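Long-range contacts in nitrophorin Cim l NP (Cimex lectularius, PDB 2IMQ), which carries nitric oxide on a heme b group and delivers it to the victim during feeding, resulting in vasodilation: residues A[7-13]-A[37-43]; A[71-76]-A[87-92]. All coordinates share one frame; numbering follows the deposited sequence.

Both interactions belong to one mixed six-stranded sheet of the DNase I-like sandwich, their centres about 10 Å apart and on the same side of the chain's centre. Interaction 1 comes first along the chain and closes before interaction 2 opens: it pairs strands 6-17 and 39-46 in parallel, and interaction 2 is the antiparallel hairpin of strands 73-80 and 84-91. Strands 39-46 and 84-91 are neighbours, so the two contacts touch: Tyr73 OH lies 2.6 Å from Pro37 O, a probable hydrogen bond, and Ile40 CD1 packs on the Tyr73 ring. The sheet thus runs unbroken from its interior pair to an edge hairpin that holds a heme propionate.

Interaction 1. Residues A[7-13]-A[37-43]; sequences LSVHTVS and PDVIAVA
Ser8 O is approached by two amides of segment 37-43: Val39 N at 3.1 Å, in the carbonyl plane, and Asp38 N in a weak, strongly bent bond. Asp38 N also reaches Ser8 OG, which lies between the backbone N and the carbonyl carbon (chi1 59°), a rotation that turns the hydroxyl to this amide. In return Asp38 OD2 takes Ser8 N at 2.8 Å through its anti lone pair, a nearly straight bond, while Leu7 CD2 rests against the carboxylate carbon. Asp38 OD1 is held by His94. Beyond this clasp the strands run parallel, with His10 N to Val39 O, Ala41 N to His10 O, Val12 N to Ala41 O and Ala43 N to Val12 O all at 2.9 Å. Pro37 lays CG over the centre of the His10 ring, 3.6 Å from its centroid, a CH-pi contact; His10 ND1 is fixed by Leu29 O. Val12 and Val42 lie side by side, CG1 to CG2. The two strands form a beta-alpha-beta unit with helix 26-29 in the connection. Strand 274-281 pairs with 6-17 on its other edge, and Phe131 and Ile169 of the second sheet cover the Val9, Thr11 and Ala41 face.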
ATOM      1  N   LEU A   7       7.087   5.927  17.014  1.00 23.72           N
ATOM      2  CA  LEU A   7       7.730   5.058  16.095  1.00 22.63           C
ATOM      3  C   LEU A   7       7.498   5.610  14.699  1.00 22.54           C
ATOM      4  O   LEU A   7       6.499   6.328  14.442  1.00 23.57           O
ATOM      5  CB  LEU A   7       7.184   3.627  16.219  1.00 22.53           C
ATOM      6  CG  LEU A   7       7.412   2.900  17.553  1.00 25.35           C
ATOM      7  CD1 LEU A   7       6.588   1.670  17.670  1.00 27.74           C
ATOM      8  CD2 LEU A   7       8.881   2.596  17.713  1.00 27.02           C
ATOM      9  N   SER A   8       8.389   5.248  13.789  1.00 21.31           N
ATOM     10  CA  SER A   8       8.216   5.580  12.358  1.00 21.43           C
ATOM     11  C   SER A   8       7.906   4.355  11.517  1.00 20.32           C
ATOM     12  O   SER A   8       8.359   3.259  11.793  1.00 19.94           O
ATOM     13  CB  SER A   8       9.437   6.274  11.814  1.00 24.32           C
ATOM     14  OG  SER A   8      10.565   5.482  11.941  1.00 30.78           O
ATOM     15  N   VAL A   9       7.065   4.573  10.518  1.00 17.71           N
ATOM     16  CA  VAL A   9       6.593   3.524   9.645  1.00 18.33           C
ATOM     17  C   VAL A   9       6.758   4.037   8.241  1.00 16.59           C
ATOM     18  O   VAL A   9       6.382   5.180   7.956  1.00 18.15           O
ATOM     19  CB  VAL A   9       5.061   3.213   9.864  1.00 18.62           C
ATOM     20  CG1 VAL A   9       4.561   2.113   8.902  1.00 19.21           C
ATOM     21  CG2 VAL A   9       4.808   2.883  11.305  1.00 19.81           C
ATOM     22  N   HIS A  10       7.371   3.218   7.381  1.00 17.17           N
ATOM     23  CA  HIS A  10       7.377   3.448   5.922  1.00 16.66           C
ATOM     24  C   HIS A  10       6.529   2.387   5.275  1.00 17.30           C
ATOM     25  O   HIS A  10       6.637   1.212   5.618  1.00 17.31           O
ATOM     26  CB  HIS A  10       8.803   3.353   5.345  1.00 18.42           C
ATOM     27  CG  HIS A  10       9.696   4.499   5.719  1.00 18.28           C
ATOM     28  ND1 HIS A  10      10.905   4.736   5.088  1.00 18.68           N
ATOM     29  CD2 HIS A  10       9.550   5.471   6.653  1.00 19.16           C
ATOM     30  CE1 HIS A  10      11.465   5.802   5.637  1.00 20.82           C
ATOM     31  NE2 HIS A  10      10.676   6.258   6.598  1.00 21.72           N
ATOM     32  N   THR A  11       5.697   2.807   4.351  1.00 16.08           N
ATOM     33  CA  THR A  11       4.959   1.886   3.508  1.00 16.19           C
ATOM     34  C   THR A  11       5.240   2.168   2.065  1.00 14.55           C
ATOM     35  O   THR A  11       5.405   3.330   1.668  1.00 16.53           O
ATOM     36  CB  THR A  11       3.426   1.996   3.770  1.00 16.46           C
ATOM     37  OG1 THR A  11       2.925   3.280   3.381  1.00 16.89           O
ATOM     38  CG2 THR A  11       3.106   1.792   5.243  1.00 17.78           C
ATOM     39  N   VAL A  12       5.277   1.123   1.261  1.00 15.69           N
ATOM     40  CA  VAL A  12       5.320   1.290  -0.163  1.00 15.14           C
ATOM     41  C   VAL A  12       4.396   0.328  -0.828  1.00 15.28           C
ATOM     42  O   VAL A  12       4.350  -0.845  -0.444  1.00 16.07           O
ATOM     43  CB  VAL A  12       6.788   1.203  -0.710  1.00 17.36           C
ATOM     44  CG1 VAL A  12       7.398  -0.175  -0.505  1.00 18.25           C
ATOM     45  CG2 VAL A  12       6.870   1.587  -2.157  1.00 17.55           C
ATOM     46  N   SER A  13       3.674   0.801  -1.825  1.00 14.17           N
ATOM     47  CA  SER A  13       2.959  -0.128  -2.623  1.00 15.15           C
ATOM     48  C   SER A  13       3.158   0.159  -4.103  1.00 14.83           C
ATOM     49  O   SER A  13       3.451   1.320  -4.527  1.00 16.16           O
ATOM     50  CB  SER A  13       1.511  -0.160  -2.280  1.00 15.87           C
ATOM     51  OG  SER A  13       0.793   0.919  -2.828  1.00 17.43           O
ATOM     52  N   PRO A  37      13.464   3.656   9.692  1.00 23.25           N
ATOM     53  CA  PRO A  37      12.137   3.509  10.245  1.00 23.11           C
ATOM     54  C   PRO A  37      12.014   2.275  11.062  1.00 20.52           C
ATOM     55  O   PRO A  37      12.674   1.272  10.816  1.00 22.39           O
ATOM     56  CB  PRO A  37      11.260   3.399   9.015  1.00 23.13           C
ATOM     57  CG  PRO A  37      12.136   2.921   7.950  1.00 22.59           C
ATOM     58  CD  PRO A  37      13.470   3.584   8.232  1.00 23.17           C
ATOM     59  N   ASP A  38      11.125   2.296  12.042  1.00 19.95           N
ATOM     60  CA  ASP A  38      10.899   1.134  12.885  1.00 20.54           C
ATOM     61  C   ASP A  38      10.188  -0.019  12.220  1.00 21.33           C
ATOM     62  O   ASP A  38      10.499  -1.180  12.470  1.00 21.03           O
ATOM     63  CB  ASP A  38      10.170   1.583  14.140  1.00 22.16           C
ATOM     64  CG  ASP A  38      10.936   2.624  14.884  1.00 22.13           C
ATOM     65  OD1 ASP A  38      12.038   2.281  15.417  1.00 25.30           O
ATOM     66  OD2 ASP A  38      10.573   3.824  14.900  1.00 25.29           O
ATOM     67  N   VAL A  39       9.230   0.312  11.342  1.00 18.93           N
ATOM     68  CA  VAL A  39       8.425  -0.678  10.644  1.00 18.77           C
ATOM     69  C   VAL A  39       8.413  -0.326   9.157  1.00 16.50           C
ATOM     70  O   VAL A  39       8.328   0.855   8.805  1.00 18.88           O
ATOM     71  CB  VAL A  39       6.964  -0.666  11.185  1.00 18.49           C
ATOM     72  CG1 VAL A  39       6.120  -1.624  10.398  1.00 21.16           C
ATOM     73  CG2 VAL A  39       7.023  -0.925  12.682  1.00 21.30           C
ATOM     74  N   ILE A  40       8.539  -1.347   8.333  1.00 17.79           N
ATOM     75  CA  ILE A  40       8.394  -1.164   6.873  1.00 17.62           C
ATOM     76  C   ILE A  40       7.426  -2.180   6.327  1.00 16.82           C
ATOM     77  O   ILE A  40       7.502  -3.377   6.649  1.00 18.47           O
ATOM     78  CB  ILE A  40       9.763  -1.393   6.170  1.00 18.41           C
ATOM     79  CG1 ILE A  40      10.829  -0.396   6.626  1.00 20.28           C
ATOM     80  CG2 ILE A  40       9.628  -1.275   4.688  1.00 18.10           C
ATOM     81  CD1 ILE A  40      12.250  -0.742   6.132  1.00 21.21           C
ATOM     82  N   ALA A  41       6.475  -1.721   5.511  1.00 15.87           N
ATOM     83  CA  ALA A  41       5.537  -2.614   4.868  1.00 16.57           C
ATOM     84  C   ALA A  41       5.616  -2.405   3.351  1.00 14.77           C
ATOM     85  O   ALA A  41       5.694  -1.252   2.903  1.00 16.31           O
ATOM     86  CB  ALA A  41       4.153  -2.383   5.348  1.00 17.52           C
ATOM     87  N   VAL A  42       5.629  -3.503   2.628  1.00 15.83           N
ATOM     88  CA  VAL A  42       5.700  -3.531   1.169  1.00 15.40           C
ATOM     89  C   VAL A  42       4.533  -4.298   0.583  1.00 16.05           C
ATOM     90  O   VAL A  42       4.361  -5.467   0.899  1.00 15.75           O
ATOM     91  CB  VAL A  42       7.017  -4.229   0.710  1.00 17.14           C
ATOM     92  CG1 VAL A  42       7.131  -4.212  -0.814  1.00 17.62           C
ATOM     93  CG2 VAL A  42       8.241  -3.533   1.397  1.00 18.28           C
ATOM     94  N   ALA A  43       3.744  -3.669  -0.264  1.00 14.78           N
ATOM     95  CA  ALA A  43       2.589  -4.320  -0.859  1.00 16.02           C
ATOM     96  C   ALA A  43       2.752  -4.227  -2.378  1.00 15.54           C
ATOM     97  O   ALA A  43       3.071  -3.171  -2.950  1.00 17.63           O
ATOM     98  CB  ALA A  43       1.273  -3.665  -0.451  1.00 16.10           C
TER

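Interaction 2. Residues A[71-76]-A[87-92]. With HEM (protoporphyrin IX containing Fe), chain B.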
ATOM      1  N   LYS A  71      20.501  -3.878   8.388  1.00 30.07           N
ATOM      2  CA  LYS A  71      19.990  -2.680   9.032  1.00 29.37           C
ATOM      3  C   LYS A  71      19.213  -2.936  10.315  1.00 27.43           C
ATOM      4  O   LYS A  71      18.717  -2.005  10.924  1.00 29.76           O
ATOM      5  CB  LYS A  71      19.143  -1.876   8.027  1.00 29.13           C
ATOM      6  CG  LYS A  71      19.967  -1.293   6.869  1.00 31.73           C
ATOM      7  CD  LYS A  71      19.153  -0.949   5.649  1.00 34.16           C
ATOM      8  CE  LYS A  71      19.259   0.528   5.244  1.00 37.82           C
ATOM      9  NZ  LYS A  71      20.482   0.984   4.559  1.00 41.16           N
ATOM     10  N   GLY A  72      19.084  -4.192  10.704  1.00 25.38           N
ATOM     11  CA  GLY A  72      18.477  -4.582  11.953  1.00 25.29           C
ATOM     12  C   GLY A  72      17.036  -4.982  11.893  1.00 24.42           C
ATOM     13  O   GLY A  72      16.391  -5.126  12.932  1.00 25.08           O
ATOM     14  N   TYR A  73      16.517  -5.208  10.694  1.00 22.81           N
ATOM     15  CA  TYR A  73      15.127  -5.632  10.571  1.00 23.52           C
ATOM     16  C   TYR A  73      14.895  -7.126  10.623  1.00 23.41           C
ATOM     17  O   TYR A  73      15.711  -7.919  10.143  1.00 26.14           O
ATOM     18  CB  TYR A  73      14.547  -5.139   9.234  1.00 21.95           C
ATOM     19  CG  TYR A  73      14.455  -3.639   9.133  1.00 21.54           C
ATOM     20  CD1 TYR A  73      15.457  -2.907   8.557  1.00 21.31           C
ATOM     21  CD2 TYR A  73      13.371  -2.944   9.666  1.00 20.95           C
ATOM     22  CE1 TYR A  73      15.396  -1.552   8.498  1.00 22.76           C
ATOM     23  CE2 TYR A  73      13.330  -1.568   9.664  1.00 20.74           C
ATOM     24  CZ  TYR A  73      14.318  -0.861   9.035  1.00 20.35           C
ATOM     25  OH  TYR A  73      14.303   0.505   8.964  1.00 21.81           O
ATOM     26  N   THR A  74      13.751  -7.491  11.180  1.00 23.70           N
ATOM     27  CA  THR A  74      13.238  -8.810  11.152  1.00 24.04           C
ATOM     28  C   THR A  74      12.004  -8.799  10.209  1.00 22.27           C
ATOM     29  O   THR A  74      11.148  -7.968  10.370  1.00 23.49           O
ATOM     30  CB  THR A  74      12.805  -9.174  12.602  1.00 25.61           C
ATOM     31  OG1 THR A  74      13.970  -9.346  13.435  1.00 29.33           O
ATOM     32  CG2 THR A  74      12.098 -10.494  12.658  1.00 26.77           C
ATOM     33  N   LYS A  75      11.894  -9.787   9.336  1.00 22.22           N
ATOM     34  CA  LYS A  75      10.682  -9.958   8.502  1.00 22.89           C
ATOM     35  C   LYS A  75       9.623 -10.646   9.374  1.00 23.03           C
ATOM     36  O   LYS A  75       9.811 -11.807   9.784  1.00 25.89           O
ATOM     37  CB  LYS A  75      10.964 -10.785   7.263  1.00 22.59           C
ATOM     38  CG  LYS A  75       9.684 -11.101   6.484  1.00 23.09           C
ATOM     39  CD  LYS A  75       9.961 -11.929   5.280  1.00 24.19           C
ATOM     40  CE  LYS A  75      10.222 -13.364   5.634  1.00 27.33           C
ATOM     41  NZ  LYS A  75      10.594 -14.098   4.422  1.00 30.64           N
ATOM     42  N   LEU A  76       8.578  -9.919   9.758  1.00 23.40           N
ATOM     43  CA  LEU A  76       7.476 -10.485  10.529  1.00 23.12           C
ATOM     44  C   LEU A  76       6.686 -11.468   9.701  1.00 23.03           C
ATOM     45  O   LEU A  76       6.299 -12.535  10.161  1.00 24.12           O
ATOM     46  CB  LEU A  76       6.596  -9.395  11.106  1.00 24.05           C
ATOM     47  CG  LEU A  76       7.257  -8.480  12.112  1.00 24.20           C
ATOM     48  CD1 LEU A  76       6.289  -7.520  12.729  1.00 29.16           C
ATOM     49  CD2 LEU A  76       7.975  -9.288  13.206  1.00 26.66           C
ATOM     50  N   THR A  87       4.437  -7.761   2.700  1.00 17.13           N
ATOM     51  CA  THR A  87       5.545  -8.087   3.596  1.00 17.00           C
ATOM     52  C   THR A  87       5.613  -6.999   4.647  1.00 17.12           C
ATOM     53  O   THR A  87       5.565  -5.814   4.314  1.00 18.41           O
ATOM     54  CB  THR A  87       6.848  -8.188   2.814  1.00 17.47           C
ATOM     55  OG1 THR A  87       6.686  -9.098   1.723  1.00 20.54           O
ATOM     56  CG2 THR A  87       7.957  -8.727   3.713  1.00 19.52           C
ATOM     57  N   VAL A  88       5.844  -7.396   5.917  1.00 18.55           N
ATOM     58  CA  VAL A  88       6.030  -6.462   6.993  1.00 18.21           C
ATOM     59  C   VAL A  88       7.358  -6.772   7.688  1.00 18.67           C
ATOM     60  O   VAL A  88       7.582  -7.929   8.043  1.00 20.53           O
ATOM     61  CB  VAL A  88       4.854  -6.502   8.002  1.00 19.81           C
ATOM     62  CG1 VAL A  88       5.057  -5.478   9.044  1.00 22.28           C
ATOM     63  CG2 VAL A  88       3.526  -6.234   7.263  1.00 21.61           C
ATOM     64  N   TYR A  89       8.167  -5.742   7.869  1.00 18.45           N
ATOM     65  CA  TYR A  89       9.436  -5.823   8.581  1.00 18.84           C
ATOM     66  C   TYR A  89       9.368  -4.908   9.785  1.00 18.19           C
ATOM     67  O   TYR A  89       8.739  -3.846   9.769  1.00 20.30           O
ATOM     68  CB  TYR A  89      10.583  -5.324   7.684  1.00 19.49           C
ATOM     69  CG  TYR A  89      10.779  -6.056   6.424  1.00 19.28           C
ATOM     70  CD1 TYR A  89      10.193  -5.606   5.263  1.00 19.45           C
ATOM     71  CD2 TYR A  89      11.550  -7.195   6.354  1.00 19.67           C
ATOM     72  CE1 TYR A  89      10.387  -6.267   4.067  1.00 20.48           C
ATOM     73  CE2 TYR A  89      11.752  -7.856   5.162  1.00 21.25           C
ATOM     74  CZ  TYR A  89      11.164  -7.380   3.991  1.00 19.33           C
ATOM     75  OH  TYR A  89      11.308  -8.054   2.810  1.00 20.96           O
ATOM     76  N   CYS A  90      10.077  -5.315  10.862  1.00 20.74           N
ATOM     77  CA  CYS A  90      10.174  -4.465  12.017  1.00 20.75           C
ATOM     78  C   CYS A  90      11.568  -4.578  12.581  1.00 22.02           C
ATOM     79  O   CYS A  90      12.155  -5.643  12.511  1.00 23.61           O
ATOM     80  CB  CYS A  90       9.146  -4.884  13.066  1.00 22.13           C
ATOM     81  SG  CYS A  90       9.055  -3.883  14.614  1.00 26.23           S
ATOM     82  N   LEU A  91      12.092  -3.491  13.110  1.00 21.58           N
ATOM     83  CA  LEU A  91      13.420  -3.582  13.772  1.00 23.03           C
ATOM     84  C   LEU A  91      13.346  -4.613  14.876  1.00 24.81           C
ATOM     85  O   LEU A  91      12.431  -4.594  15.707  1.00 25.08           O
ATOM     86  CB  LEU A  91      13.870  -2.232  14.287  1.00 23.31           C
ATOM     87  CG  LEU A  91      14.316  -1.182  13.256  1.00 23.37           C
ATOM     88  CD1 LEU A  91      14.580   0.113  13.920  1.00 23.45           C
ATOM     89  CD2 LEU A  91      15.476  -1.628  12.419  1.00 25.19           C
ATOM     90  N   GLU A  92      14.303  -5.534  14.851  1.00 26.52           N
ATOM     91  CA  GLU A  92      14.352  -6.610  15.825  1.00 27.42           C
ATOM     92  C   GLU A  92      14.338  -6.103  17.276  1.00 27.51           C
ATOM     93  O   GLU A  92      13.765  -6.739  18.138  1.00 27.65           O
ATOM     94  CB  GLU A  92      15.609  -7.440  15.559  1.00 27.77           C
ATOM     95  CG  GLU A  92      15.956  -8.448  16.634  1.00 30.18           C
ATOM     96  CD  GLU A  92      14.867  -9.458  16.872  1.00 36.69           C
ATOM     97  OE1 GLU A  92      14.160  -9.797  15.889  1.00 37.35           O
ATOM     98  OE2 GLU A  92      14.727  -9.896  18.040  1.00 40.34           O
TER
HETATM   99  CHA HEM B 300       8.762 -12.441  -1.867  1.00 23.34           C
HETATM  100  CHB HEM B 300       8.588  -7.792  -3.231  1.00 20.11           C
HETATM  101  CHC HEM B 300       7.582  -9.162  -7.734  1.00 23.61           C
HETATM  102  CHD HEM B 300       7.426 -13.737  -6.399  1.00 25.58           C
HETATM  103  C1A HEM B 300       8.842 -11.079  -1.824  1.00 21.64           C
HETATM  104  C2A HEM B 300       9.187 -10.271  -0.678  1.00 20.72           C
HETATM  105  C3A HEM B 300       9.097  -8.977  -1.076  1.00 19.99           C
HETATM  106  C4A HEM B 300       8.734  -8.944  -2.464  1.00 21.58           C
HETATM  107  CMA HEM B 300       9.400  -7.761  -0.219  1.00 21.47           C
HETATM  108  CAA HEM B 300       9.588 -10.758   0.734  1.00 20.89           C
HETATM  109  CBA HEM B 300      11.140 -10.756   0.688  1.00 24.12           C
HETATM  110  CGA HEM B 300      11.735 -11.292   1.982  1.00 24.76           C
HETATM  111  O1A HEM B 300      11.765 -12.510   2.153  1.00 26.02           O
HETATM  112  O2A HEM B 300      12.242 -10.502   2.816  1.00 23.54           O
HETATM  113  C1B HEM B 300       8.319  -7.776  -4.563  1.00 19.88           C
HETATM  114  C2B HEM B 300       8.229  -6.587  -5.375  1.00 20.74           C
HETATM  115  C3B HEM B 300       7.957  -6.948  -6.624  1.00 21.93           C
HETATM  116  C4B HEM B 300       7.879  -8.386  -6.646  1.00 20.26           C
HETATM  117  CMB HEM B 300       8.442  -5.274  -4.708  1.00 21.48           C
HETATM  118  CAB HEM B 300       7.742  -6.079  -7.853  1.00 21.23           C
HETATM  119  CBB HEM B 300       8.210  -4.824  -7.907  1.00 29.84           C
HETATM  120  C1C HEM B 300       7.482 -10.520  -7.832  1.00 21.87           C
HETATM  121  C2C HEM B 300       7.115 -11.288  -8.995  1.00 23.36           C
HETATM  122  C3C HEM B 300       7.141 -12.563  -8.619  1.00 26.20           C
HETATM  123  C4C HEM B 300       7.379 -12.628  -7.210  1.00 23.98           C
HETATM  124  CMC HEM B 300       6.952 -10.767 -10.427  1.00 26.70           C
HETATM  125  CAC HEM B 300       6.865 -13.772  -9.501  1.00 28.18           C
HETATM  126  CBC HEM B 300       5.704 -13.936 -10.131  1.00 33.04           C
HETATM  127  C1D HEM B 300       7.720 -13.784  -5.054  1.00 24.11           C
HETATM  128  C2D HEM B 300       7.669 -14.992  -4.266  1.00 27.77           C
HETATM  129  C3D HEM B 300       8.108 -14.604  -2.892  1.00 26.50           C
HETATM  130  C4D HEM B 300       8.362 -13.188  -2.937  1.00 24.29           C
HETATM  131  CMD HEM B 300       7.296 -16.394  -4.748  1.00 28.07           C
HETATM  132  CAD HEM B 300       8.194 -15.591  -1.714  1.00 28.27           C
HETATM  133  CBD HEM B 300       9.362 -16.513  -2.026  1.00 30.51           C
HETATM  134  CGD HEM B 300       9.756 -17.289  -0.808  1.00 33.90           C
HETATM  135  O1D HEM B 300      10.722 -18.109  -0.937  1.00 36.29           O
HETATM  136  O2D HEM B 300       9.102 -17.077   0.254  1.00 35.87           O
HETATM  137  NA  HEM B 300       8.585 -10.255  -2.914  1.00 23.10           N
HETATM  138  NB  HEM B 300       8.077  -8.859  -5.362  1.00 20.46           N
HETATM  139  NC  HEM B 300       7.601 -11.361  -6.767  1.00 23.09           N
HETATM  140  ND  HEM B 300       8.111 -12.742  -4.223  1.00 24.50           N
HETATM  141 FE   HEM B 300       8.231 -10.825  -4.856  1.00 24.93          FE
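One heme propionate is gripped by both strands of the hairpin: Tyr89 OH gives a hydrogen bond of 2.6 Å to HEM O2A, and Lys75 NZ one of 3.0 Å to HEM O1A. O2A lies at the edge of the Tyr89 ring, in its plane. The lysine leaves the backbone with CG anti to N (chi1 173°), CB lying against CD2 and CE2 of the tyrosine; a bend at chi3 then turns the ammonium to the carboxylate. Two donors, one on each oxygen, should fix the rotation of the propionate and offset its charge. Farther in, Thr87 packs OG1 3.5 Å from HEM CAA, and the hydroxyl's hydrogen bond is to Asn78 ND2.

At the other end of the contact Thr74 OG1 donates to Glu92 OE1 at only 2.5 Å, meeting its anti lone pair. Leu91 brings CD2 over the centre of the Tyr73 ring, 3.5 Å from the centroid, a CH-pi contact 13° off the ring normal. On the side of Thr74 and Cys90, Leu76 CD1 packs on Cys90 CB at 3.9 Å.

The backbones are tied by Thr74 and Cys90, a hydrogen-bonded antiparallel pair, with Leu76 N to Val88 O on one side and Glu92 N to Gly72 O on the other. Gly72, at positive phi, closes helix 57-70 in a Schellman motif, directly before the strand begins at Tyr73. Phe64 and Leu68 of that helix cover the Tyr89 ring. These features make up a beta hairpin at the sheet edge, its Lys75, Thr87 and Tyr89 lining the heme pocket, whose iron is bound by Cys60 on the same helix.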